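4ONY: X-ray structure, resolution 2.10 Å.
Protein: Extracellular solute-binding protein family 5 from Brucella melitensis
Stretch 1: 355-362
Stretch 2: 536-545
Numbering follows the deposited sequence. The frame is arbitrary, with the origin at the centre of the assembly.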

# COMPACT_ATOMS: atom_id res chain seq x y z
N PHE A 355 6.90 1.72 11.68
CA PHE A 355 6.56 2.17 10.35
C PHE A 355 6.46 1.01 9.35
O PHE A 355 6.05 1.24 8.23
CB PHE A 355 7.56 3.24 9.90
CG PHE A 355 7.46 4.51 10.70
CD1 PHE A 355 6.60 5.49 10.33
CD2 PHE A 355 8.20 4.69 11.83
CE1 PHE A 355 6.49 6.65 11.05
CE2 PHE A 355 8.10 5.84 12.59
CZ PHE A 355 7.25 6.83 12.19
N TRP A 356 6.80 -0.22 9.76
CA TRP A 356 6.53 -1.41 8.95
C TRP A 356 5.78 -2.42 9.83
O TRP A 356 6.01 -3.63 9.77
CB TRP A 356 7.83 -1.98 8.31
CG TRP A 356 8.27 -1.09 7.17
CD1 TRP A 356 7.89 -1.16 5.86
CD2 TRP A 356 9.09 0.08 7.28
NE1 TRP A 356 8.42 -0.11 5.13
CE2 TRP A 356 9.16 0.67 5.97
CE3 TRP A 356 9.77 0.69 8.34
CZ2 TRP A 356 9.89 1.81 5.71
CZ3 TRP A 356 10.49 1.83 8.08
CH2 TRP A 356 10.55 2.40 6.77
N GLU A 357 4.83 -1.90 10.60
CA GLU A 357 4.02 -2.66 11.54
C GLU A 357 3.48 -3.98 10.98
O GLU A 357 2.83 -4.01 9.94
CB GLU A 357 2.83 -1.79 11.97
CG GLU A 357 1.87 -2.41 12.98
CD GLU A 357 2.51 -2.75 14.31
OE1 GLU A 357 3.41 -2.03 14.75
OE2 GLU A 357 2.11 -3.76 14.93
N GLY A 358 3.70 -5.02 11.75
CA GLY A 358 3.16 -6.34 11.47
C GLY A 358 3.95 -7.13 10.46
O GLY A 358 3.50 -8.22 10.07
N SER A 359 5.07 -6.60 9.97
CA SER A 359 5.86 -7.29 8.97
C SER A 359 7.24 -7.64 9.50
O SER A 359 7.67 -7.13 10.52
CB SER A 359 6.00 -6.42 7.70
OG SER A 359 6.91 -5.34 7.89
N GLN A 360 7.96 -8.42 8.72
CA GLN A 360 9.36 -8.69 9.02
C GLN A 360 10.25 -7.44 9.00
O GLN A 360 11.34 -7.49 9.55
CB GLN A 360 9.94 -9.72 8.03
CG GLN A 360 9.51 -11.14 8.31
CD GLN A 360 10.07 -11.71 9.62
OE1 GLN A 360 11.28 -11.63 9.89
NE2 GLN A 360 9.20 -12.26 10.44
N LEU A 361 9.82 -6.36 8.33
CA LEU A 361 10.59 -5.12 8.28
C LEU A 361 10.51 -4.28 9.54
O LEU A 361 11.22 -3.31 9.68
CB LEU A 361 10.19 -4.31 7.05
CG LEU A 361 10.38 -5.01 5.68
CD1 LEU A 361 9.96 -4.12 4.52
CD2 LEU A 361 11.81 -5.43 5.45
N SER A 362 9.60 -4.59 10.45
CA SER A 362 9.51 -3.89 11.72
C SER A 362 10.71 -4.19 12.60
O SER A 362 11.08 -5.37 12.77
CB SER A 362 8.25 -4.35 12.50
OG SER A 362 8.24 -3.80 13.80
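Stretch 2, residues 536-545: NRADFVSAVR

Stretch 2 is a helix that lays one side against an irregular, turn-rich segment, in a small contact that joins an apolar patch to an arginine clamp on a backbone carbonyl. The two stretches belong to one chain, and touching residues are at least 176 positions apart in sequence. About 393 Å² of surface is buried, both sides summed.

Stretch 1 has no regular helix or strand. A type II beta turn runs from W356 to S359, and a type I turn follows from S359 to S362. G358 has positive phi (81°), a value that favours glycine. S359 ties the two turns together: S359 OG donates to W356 O at 2.7 Å and accepts from L361 N at 3.1 Å.

Stretch 2 is helical from R537 and continues beyond R545. N536 is the N-cap. N536 OD1 accepts from D539 N at 2.9 Å, with a nearly straight N-H...O angle of 178°. Regular i to i+4 backbone bonds follow, from F540 N to N536 O (3.1 Å) through R545 N to V541 O (3.0 Å). The helix therefore presents R537, V541, V544 and R545 to stretch 1, roughly one turn apart or adjacent. The backbones come nearest at L361 and R545, whose CA atoms are 5.5 Å apart.

The CA-to-CB bond of V544 points toward stretch 1. V544 CG1 lies over one face of the W356 indole, 3.7 Å from the centroid of the six-membered ring and only 10° off the normal, a CH-pi contact. V544 CG1 also lies 3.9 Å from L361 CB.

L361 has the largest covered area of either stretch. Its CA-to-CB bond points away overall, yet the end of the side chain comes nearer. L361 CD2 packs 3.8 Å from V541 CG2 and 3.7 Å from R537 NH2. The hydrogen bonds of the R537 guanidinium are made elsewhere in the structure.

R545 provides the polar part. Its CA-to-CB bond points sideways, but the extended chain, with chi2 and chi3 both t, carries the guanidinium to Q360. Both R545 NE and R545 NH2 donate to Q360 O, at 2.9 and 2.8 Å. This carbonyl oxygen sits at the guanidinium edge, near its plane, where the two N-H groups can share one acceptor. On the way, R545 CG passes 3.4 Å from L361 O. A water adds a bridge: its oxygen donates to Q360 OE1 at 2.5 Å and accepts from R545 NH2 at 3.1 Å.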

# COMPACT_ATOMS: atom_id res chain seq x y z
N ASN A 536 20.52 -8.16 -1.53
CA ASN A 536 19.88 -9.40 -1.16
C ASN A 536 18.87 -9.10 -0.06
O ASN A 536 18.96 -8.04 0.58
CB ASN A 536 20.95 -10.40 -0.73
CG ASN A 536 21.72 -9.94 0.49
OD1 ASN A 536 21.19 -9.82 1.59
ND2 ASN A 536 22.98 -9.65 0.29
N ARG A 537 17.93 -10.02 0.15
CA ARG A 537 16.81 -9.77 1.07
C ARG A 537 17.30 -9.56 2.53
O ARG A 537 16.77 -8.74 3.22
CB ARG A 537 15.67 -10.83 0.88
CG ARG A 537 14.31 -10.52 1.54
CD ARG A 537 13.45 -9.44 0.88
NE ARG A 537 12.43 -8.89 1.79
CZ ARG A 537 11.67 -7.81 1.55
NH1 ARG A 537 11.77 -7.14 0.40
NH2 ARG A 537 10.77 -7.35 2.46
N ALA A 538 18.38 -10.22 2.95
CA ALA A 538 18.88 -10.07 4.31
C ALA A 538 19.42 -8.67 4.62
O ALA A 538 19.05 -8.05 5.64
CB ALA A 538 19.96 -11.10 4.59
N ASP A 539 20.29 -8.18 3.75
CA ASP A 539 20.78 -6.82 3.85
C ASP A 539 19.67 -5.80 3.76
O ASP A 539 19.76 -4.77 4.42
CB ASP A 539 21.81 -6.50 2.77
CG ASP A 539 23.10 -7.24 2.97
OD1 ASP A 539 23.24 -7.89 4.03
OD2 ASP A 539 23.95 -7.14 2.07
N PHE A 540 18.67 -6.07 2.94
CA PHE A 540 17.56 -5.16 2.77
C PHE A 540 16.74 -5.09 4.07
O PHE A 540 16.40 -3.97 4.54
CB PHE A 540 16.71 -5.59 1.58
CG PHE A 540 15.55 -4.68 1.30
CD1 PHE A 540 15.75 -3.43 0.73
CD2 PHE A 540 14.26 -5.06 1.59
CE1 PHE A 540 14.70 -2.58 0.45
CE2 PHE A 540 13.17 -4.23 1.28
CZ PHE A 540 13.39 -2.97 0.73
N VAL A 541 16.38 -6.22 4.62
CA VAL A 541 15.63 -6.26 5.85
C VAL A 541 16.39 -5.52 6.96
O VAL A 541 15.80 -4.77 7.75
CB VAL A 541 15.29 -7.69 6.27
CG1 VAL A 541 14.71 -7.72 7.70
CG2 VAL A 541 14.29 -8.33 5.30
N SER A 542 17.69 -5.72 7.02
CA SER A 542 18.48 -5.08 8.04
C SER A 542 18.43 -3.56 7.85
O SER A 542 18.26 -2.80 8.82
CB SER A 542 19.91 -5.57 7.98
OG SER A 542 19.97 -6.91 8.44
N ALA A 543 18.57 -3.11 6.61
CA ALA A 543 18.61 -1.66 6.36
C ALA A 543 17.28 -1.00 6.67
O ALA A 543 17.23 0.12 7.19
CB ALA A 543 19.04 -1.38 4.92
N VAL A 544 16.18 -1.67 6.33
CA VAL A 544 14.87 -1.11 6.60
C VAL A 544 14.59 -1.05 8.10
O VAL A 544 14.04 -0.07 8.61
CB VAL A 544 13.74 -1.87 5.89
CG1 VAL A 544 12.39 -1.25 6.23
CG2 VAL A 544 13.91 -1.81 4.35
N ARG A 545 14.94 -2.12 8.80
CA ARG A 545 14.79 -2.10 10.25
C ARG A 545 15.59 -0.91 10.86
O ARG A 545 15.11 -0.25 11.79
CB ARG A 545 15.23 -3.42 10.85
CG ARG A 545 14.23 -4.55 10.58
CD ARG A 545 14.69 -5.84 11.26
NE ARG A 545 13.79 -6.95 10.99
CZ ARG A 545 14.12 -8.22 11.10
NH1 ARG A 545 15.29 -8.60 11.58
NH2 ARG A 545 13.23 -9.13 10.80
O HOH W 1 13.33 -12.19 11.27